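Oxidoreductase, NAD-binding/iron-sulfur cluster-binding protein (Nitratireductor pacificus pht-3B, PDB 6ZXU) is a catabolic reductive dehalogenase that carries cobalamin and two [4Fe-4S] clusters and probably uses them to strip halogen reductively from organic substrates. Local coordinates at residues A678-R683 with L696-S701; E328-E333 with Y578-M583. All coordinates share one frame; numbering follows the deposited sequence.

Contact 2 comes first along the chain, joining the short helix 328-333 to the C-terminal end of helix 572-581, and contact 1 follows, closing the loop between 678-683 and the start of helix 700-709. Their centres are 18 Å apart and their nearest atoms about 9 Å apart, on the same side of the chain's centre. Two helices serve both: helix 572-581 supplies Val580 to contact 2 and Glu573 to the polar groups of contact 1, while Phe317 and Phe318 of helix 317-323 meet Tyr680 and Val580 respectively. The side chains of Tyr680 and Val580 each come within about 6 Å of the bound cobalamin, so both contacts belong to its outer surroundings.

Contact 1. Residues A678-R683 with L696-S701; sequences AMYPPR and LPVDRS
Tyr680 lays the hydroxyl end of its ring against the CG1 methyl of Val698, with CZ 3.4 Å from that carbon and the two side chains crossing at about a right angle. The ring edge is met by backbone: Asp699 O lies near the ring plane, 3.6 Å from CE1, and Arg700 CA sits 3.3 Å from OH. With CG of Tyr680 beside its own backbone N (chi1 -63°), the ring is directed from the loop at 678-681 toward the start of helix 700-709. There Asp699 is the N-cap, its OD1 accepting a hydrogen bond from Gly702 N and a weak one from Ser701 OG, and it also centres an inverse gamma turn. Arg700 has CG anti to its backbone N and its chain extended as far as NE; Ala678 CB packs on one face of the guanidinium, 3.7 Å from Arg700 NH1. The polar ends converge on helix 572-581 and the residues before it. Glu573 OE1 takes both a salt bridge from Arg700 NH1 and a hydrogen bond with Tyr680 OH, so a phenylalanine at Tyr680 would probably leave this carboxylate with the arginine but without its hydroxyl mate, and Arg700 CA without the oxygen against it, while the ring stays on Val698. Asp571 OD2 forms a salt bridge with Arg700 NH2 and a hydrogen bond with Ala678 N. The tyrosine ring also meets that of Phe317, a cobalamin-site residue, the planes at about 45°.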
loop_
_atom_site.group_PDB
_atom_site.type_symbol
_atom_site.label_atom_id
_atom_site.label_comp_id
_atom_site.label_asym_id
_atom_site.label_seq_id
_atom_site.Cartn_x
_atom_site.Cartn_y
_atom_site.Cartn_z
ATOM N N ALA A 678 -22.577 18.299 2.955
ATOM C CA ALA A 678 -22.856 18.581 1.557
ATOM C C ALA A 678 -22.459 17.355 0.716
ATOM O O ALA A 678 -21.483 16.649 1.057
ATOM C CB ALA A 678 -22.091 19.786 1.094
ATOM N N MET A 679 -23.255 17.017 -0.271
ATOM C CA MET A 679 -22.927 15.930 -1.195
ATOM C C MET A 679 -22.890 16.470 -2.622
ATOM O O MET A 679 -23.574 17.423 -2.928
ATOM C CB MET A 679 -23.894 14.765 -1.099
ATOM C CG MET A 679 -25.311 15.114 -1.354
ATOM S SD MET A 679 -26.412 13.755 -1.682
ATOM C CE MET A 679 -26.037 12.476 -0.491
ATOM N N TYR A 680 -22.133 15.828 -3.475
ATOM C CA TYR A 680 -21.936 16.337 -4.813
ATOM C C TYR A 680 -22.134 15.196 -5.804
ATOM O O TYR A 680 -21.168 14.688 -6.383
ATOM C CB TYR A 680 -20.579 16.975 -4.955
ATOM C CG TYR A 680 -20.415 18.157 -4.060
ATOM C CD1 TYR A 680 -20.983 19.360 -4.361
ATOM C CD2 TYR A 680 -19.804 18.027 -2.824
ATOM C CE1 TYR A 680 -20.900 20.450 -3.509
ATOM C CE2 TYR A 680 -19.757 19.094 -1.922
ATOM C CZ TYR A 680 -20.322 20.321 -2.296
ATOM O OH TYR A 680 -20.220 21.429 -1.414
ATOM N N PRO A 681 -23.415 14.827 -6.034
ATOM C CA PRO A 681 -23.687 13.844 -7.068
ATOM C C PRO A 681 -23.485 14.498 -8.424
ATOM O O PRO A 681 -23.262 15.684 -8.481
ATOM C CB PRO A 681 -25.144 13.474 -6.814
ATOM C CG PRO A 681 -25.713 14.687 -6.174
ATOM C CD PRO A 681 -24.633 15.287 -5.371
ATOM N N PRO A 682 -23.591 13.717 -9.532
ATOM C CA PRO A 682 -23.359 14.297 -10.859
ATOM C C PRO A 682 -23.979 15.658 -11.162
ATOM O O PRO A 682 -23.338 16.491 -11.814
ATOM C CB PRO A 682 -23.872 13.210 -11.792
ATOM C CG PRO A 682 -23.470 11.968 -11.051
ATOM C CD PRO A 682 -23.762 12.257 -9.620
ATOM N N ARG A 683 -25.168 15.927 -10.698
ATOM C CA ARG A 683 -25.683 17.227 -11.017
ATOM C C ARG A 683 -24.914 18.402 -10.462
ATOM O O ARG A 683 -25.095 19.490 -10.942
ATOM C CB ARG A 683 -27.134 17.351 -10.632
ATOM C CG ARG A 683 -27.476 17.316 -9.221
ATOM C CD ARG A 683 -29.016 17.430 -9.052
ATOM N NE ARG A 683 -29.434 18.790 -9.325
ATOM C CZ ARG A 683 -29.505 19.763 -8.435
ATOM N NH1 ARG A 683 -29.288 19.505 -7.169
ATOM N NH2 ARG A 683 -29.768 21.021 -8.817
ATOM N N LEU A 696 -15.236 25.774 -11.869
ATOM C CA LEU A 696 -16.590 25.626 -11.396
ATOM C C LEU A 696 -16.568 25.685 -9.865
ATOM O O LEU A 696 -16.431 24.656 -9.201
ATOM C CB LEU A 696 -17.224 24.303 -11.912
ATOM C CG LEU A 696 -18.710 24.116 -11.474
ATOM C CD1 LEU A 696 -19.641 25.163 -12.067
ATOM C CD2 LEU A 696 -19.234 22.724 -11.781
ATOM N N PRO A 697 -16.811 26.867 -9.309
ATOM C CA PRO A 697 -16.791 27.000 -7.838
ATOM C C PRO A 697 -17.728 26.004 -7.183
ATOM O O PRO A 697 -18.860 25.810 -7.661
ATOM C CB PRO A 697 -17.225 28.420 -7.601
ATOM C CG PRO A 697 -16.790 29.142 -8.880
ATOM C CD PRO A 697 -17.067 28.178 -9.992
ATOM N N VAL A 698 -17.246 25.334 -6.130
ATOM C CA VAL A 698 -18.057 24.281 -5.543
ATOM C C VAL A 698 -19.352 24.908 -4.964
ATOM O O VAL A 698 -19.310 25.896 -4.237
ATOM C CB VAL A 698 -17.268 23.513 -4.479
ATOM C CG1 VAL A 698 -18.178 22.566 -3.733
ATOM C CG2 VAL A 698 -16.251 22.630 -5.141
ATOM N N ASP A 699 -20.518 24.324 -5.267
ATOM C CA ASP A 699 -21.781 24.889 -4.805
ATOM C C ASP A 699 -22.163 24.301 -3.454
ATOM O O ASP A 699 -22.979 23.395 -3.377
ATOM C CB ASP A 699 -22.852 24.640 -5.867
ATOM C CG ASP A 699 -24.232 25.198 -5.463
ATOM O OD1 ASP A 699 -24.329 25.878 -4.408
ATOM O OD2 ASP A 699 -25.268 24.905 -6.162
ATOM N N ARG A 700 -21.659 24.877 -2.396
ATOM C CA ARG A 700 -21.854 24.254 -1.089
ATOM C C ARG A 700 -23.266 24.390 -0.633
ATOM O O ARG A 700 -23.848 23.422 -0.121
ATOM C CB ARG A 700 -20.879 24.833 -0.067
ATOM C CG ARG A 700 -20.980 24.101 1.244
ATOM C CD ARG A 700 -19.696 24.132 2.026
ATOM N NE ARG A 700 -19.887 23.331 3.235
ATOM C CZ ARG A 700 -19.609 22.052 3.354
ATOM N NH1 ARG A 700 -19.054 21.379 2.359
ATOM N NH2 ARG A 700 -19.887 21.468 4.489
ATOM N N SER A 701 -23.880 25.541 -0.773
ATOM C CA SER A 701 -25.273 25.608 -0.299
ATOM C C SER A 701 -26.151 24.612 -1.069
ATOM O O SER A 701 -27.043 23.958 -0.491
ATOM C CB SER A 701 -25.813 27.025 -0.383
ATOM O OG SER A 701 -25.595 27.360 -1.688
#

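Contact 2. Residues E328-E333 with Y578-M583; sequences EKAKQE and YRVTQM
Val580 and Thr581, in the last turn of helix 572-581, pack against Ala330 and Glu333 of the short helix 328-333. It is a small helix-to-helix contact that brings helix 328-333 up to the ferredoxin-type 4Fe-4S dicluster region. The CG1 methyl of Val580, anti to its backbone N (chi1 170°), lies 3.5 Å from Ala330 O and 3.8 Å from Glu333 CB. Glu333 CB in turn rests on the backbone carbonyl, 3.5 Å from Val580 O. One residue on, Thr581 CG2 meets the helix backbone at Ala330 CA, 3.8 Å away, while Lys329 CD lies against Thr581 CB, the two side chains crossing at about a right angle.

Further contacts surround this first shell. Thr581 OG1, standing between its backbone N and carbonyl carbon, bonds back to Lys577 O, which probably holds the rotation that presents CG2 to Ala330. Phe318 of helix 317-323 touches Val580, and the preceding residue, Arg579, touches both the cobalamin and an iron-sulfur cluster. Glu333 OE1 forms a salt bridge with Arg336 and also accepts from a water that donates its other hydrogen to Val580 O, 2.7 Å away. On the lysine side a second water accepts a hydrogen bond from Lys329 NZ at 2.6 Å and donates one to Thr581 O at 3.0 Å.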
loop_
_atom_site.group_PDB
_atom_site.type_symbol
_atom_site.label_atom_id
_atom_site.label_comp_id
_atom_site.label_asym_id
_atom_site.label_seq_id
_atom_site.Cartn_x
_atom_site.Cartn_y
_atom_site.Cartn_z
ATOM N N GLU A 328 -8.306 29.549 -3.673
ATOM C CA GLU A 328 -6.891 29.744 -4.062
ATOM C C GLU A 328 -5.995 28.883 -3.263
ATOM O O GLU A 328 -5.046 28.307 -3.817
ATOM C CB GLU A 328 -6.440 31.256 -3.912
ATOM N N LYS A 329 -6.221 28.773 -1.965
ATOM C CA LYS A 329 -5.239 27.999 -1.130
ATOM C C LYS A 329 -5.155 26.546 -1.527
ATOM O O LYS A 329 -4.021 25.965 -1.710
ATOM C CB LYS A 329 -5.537 28.105 0.357
ATOM C CG LYS A 329 -4.319 27.674 1.181
ATOM C CD LYS A 329 -4.576 27.677 2.685
ATOM C CE LYS A 329 -4.188 28.977 3.448
ATOM N NZ LYS A 329 -4.238 28.722 4.937
ATOM N N ALA A 330 -6.345 25.950 -1.750
ATOM C CA ALA A 330 -6.380 24.569 -2.211
ATOM C C ALA A 330 -5.665 24.380 -3.573
ATOM O O ALA A 330 -4.933 23.396 -3.794
ATOM C CB ALA A 330 -7.810 24.120 -2.270
ATOM N N LYS A 331 -5.852 25.332 -4.473
ATOM C CA LYS A 331 -5.164 25.325 -5.759
ATOM C C LYS A 331 -3.628 25.401 -5.598
ATOM O O LYS A 331 -2.871 24.626 -6.218
ATOM C CB LYS A 331 -5.694 26.475 -6.596
ATOM C CG LYS A 331 -5.219 26.457 -8.016
ATOM C CD LYS A 331 -5.724 27.718 -8.711
ATOM C CE LYS A 331 -5.033 27.858 -10.071
ATOM N NZ LYS A 331 -5.578 28.976 -10.957
ATOM N N GLN A 332 -3.183 26.319 -4.767
ATOM C CA GLN A 332 -1.741 26.535 -4.541
ATOM C C GLN A 332 -1.106 25.270 -3.937
ATOM O O GLN A 332 0.050 24.947 -4.281
ATOM C CB GLN A 332 -1.437 27.737 -3.579
ATOM N N GLU A 333 -1.848 24.570 -3.061
ATOM C CA GLU A 333 -1.269 23.442 -2.314
ATOM C C GLU A 333 -1.459 22.096 -2.939
ATOM O O GLU A 333 -0.814 21.127 -2.507
ATOM C CB GLU A 333 -1.784 23.423 -0.908
ATOM C CG GLU A 333 -1.137 24.515 -0.049
ATOM C CD GLU A 333 0.435 24.311 0.197
ATOM O OE1 GLU A 333 0.921 23.222 0.681
ATOM O OE2 GLU A 333 1.213 25.257 -0.156
ATOM N N TYR A 578 -9.147 19.825 4.114
ATOM C CA TYR A 578 -8.255 19.462 5.203
ATOM C C TYR A 578 -6.991 18.754 4.692
ATOM O O TYR A 578 -5.874 19.160 4.997
ATOM C CB TYR A 578 -8.971 18.636 6.288
ATOM C CG TYR A 578 -8.102 18.376 7.489
ATOM C CD1 TYR A 578 -7.869 19.368 8.426
ATOM C CD2 TYR A 578 -7.438 17.169 7.656
ATOM C CE1 TYR A 578 -7.018 19.156 9.518
ATOM C CE2 TYR A 578 -6.617 16.952 8.747
ATOM C CZ TYR A 578 -6.411 17.953 9.693
ATOM O OH TYR A 578 -5.580 17.736 10.771
ATOM N N ARG A 579 -7.141 17.738 3.889
ATOM C CA ARG A 579 -5.988 17.007 3.429
ATOM C C ARG A 579 -5.006 17.869 2.596
ATOM O O ARG A 579 -3.787 17.778 2.771
ATOM C CB ARG A 579 -6.431 15.790 2.612
ATOM C CG ARG A 579 -7.211 14.762 3.382
ATOM C CD ARG A 579 -7.443 13.426 2.641
ATOM N NE ARG A 579 -6.232 12.666 2.557
ATOM C CZ ARG A 579 -5.788 12.048 1.508
ATOM N NH1 ARG A 579 -4.682 11.344 1.588
ATOM N NH2 ARG A 579 -6.482 12.053 0.406
ATOM N N VAL A 580 -5.534 18.694 1.675
ATOM C CA VAL A 580 -4.711 19.497 0.772
ATOM C C VAL A 580 -4.016 20.633 1.543
ATOM O O VAL A 580 -2.863 20.940 1.287
ATOM C CB VAL A 580 -5.535 20.056 -0.376
ATOM C CG1 VAL A 580 -4.786 21.088 -1.197
ATOM C CG2 VAL A 580 -5.940 18.866 -1.295
ATOM N N THR A 581 -4.749 21.248 2.455
ATOM C CA THR A 581 -4.299 22.504 3.062
ATOM C C THR A 581 -3.867 22.497 4.548
ATOM O O THR A 581 -3.307 23.462 4.996
ATOM C CB THR A 581 -5.321 23.672 2.908
ATOM O OG1 THR A 581 -6.372 23.500 3.820
ATOM C CG2 THR A 581 -5.888 23.798 1.511
ATOM N N GLN A 582 -4.134 21.478 5.342
ATOM C CA GLN A 582 -3.673 21.528 6.712
ATOM C C GLN A 582 -2.137 21.499 6.795
ATOM O O GLN A 582 -1.457 20.861 5.964
ATOM C CB GLN A 582 -4.323 20.449 7.559
ATOM C CG GLN A 582 -3.873 19.000 7.283
ATOM C CD GLN A 582 -2.766 18.569 8.228
ATOM O OE1 GLN A 582 -2.428 19.281 9.166
ATOM N NE2 GLN A 582 -2.254 17.386 8.021
ATOM N N MET A 583 -1.585 22.242 7.759
ATOM C CA MET A 583 -0.188 22.585 7.763
ATOM C C MET A 583 0.633 21.918 8.882
ATOM O O MET A 583 1.829 22.174 8.974
ATOM C CB MET A 583 -0.028 24.109 7.930
ATOM C CG MET A 583 -0.655 24.903 6.808
ATOM S SD MET A 583 -0.590 26.737 7.073
ATOM C CE MET A 583 -1.860 26.976 8.384
HETATM O O HOH W 1 -3.985 26.259 5.776
HETATM O O HOH W 2 -0.415 21.659 2.259
#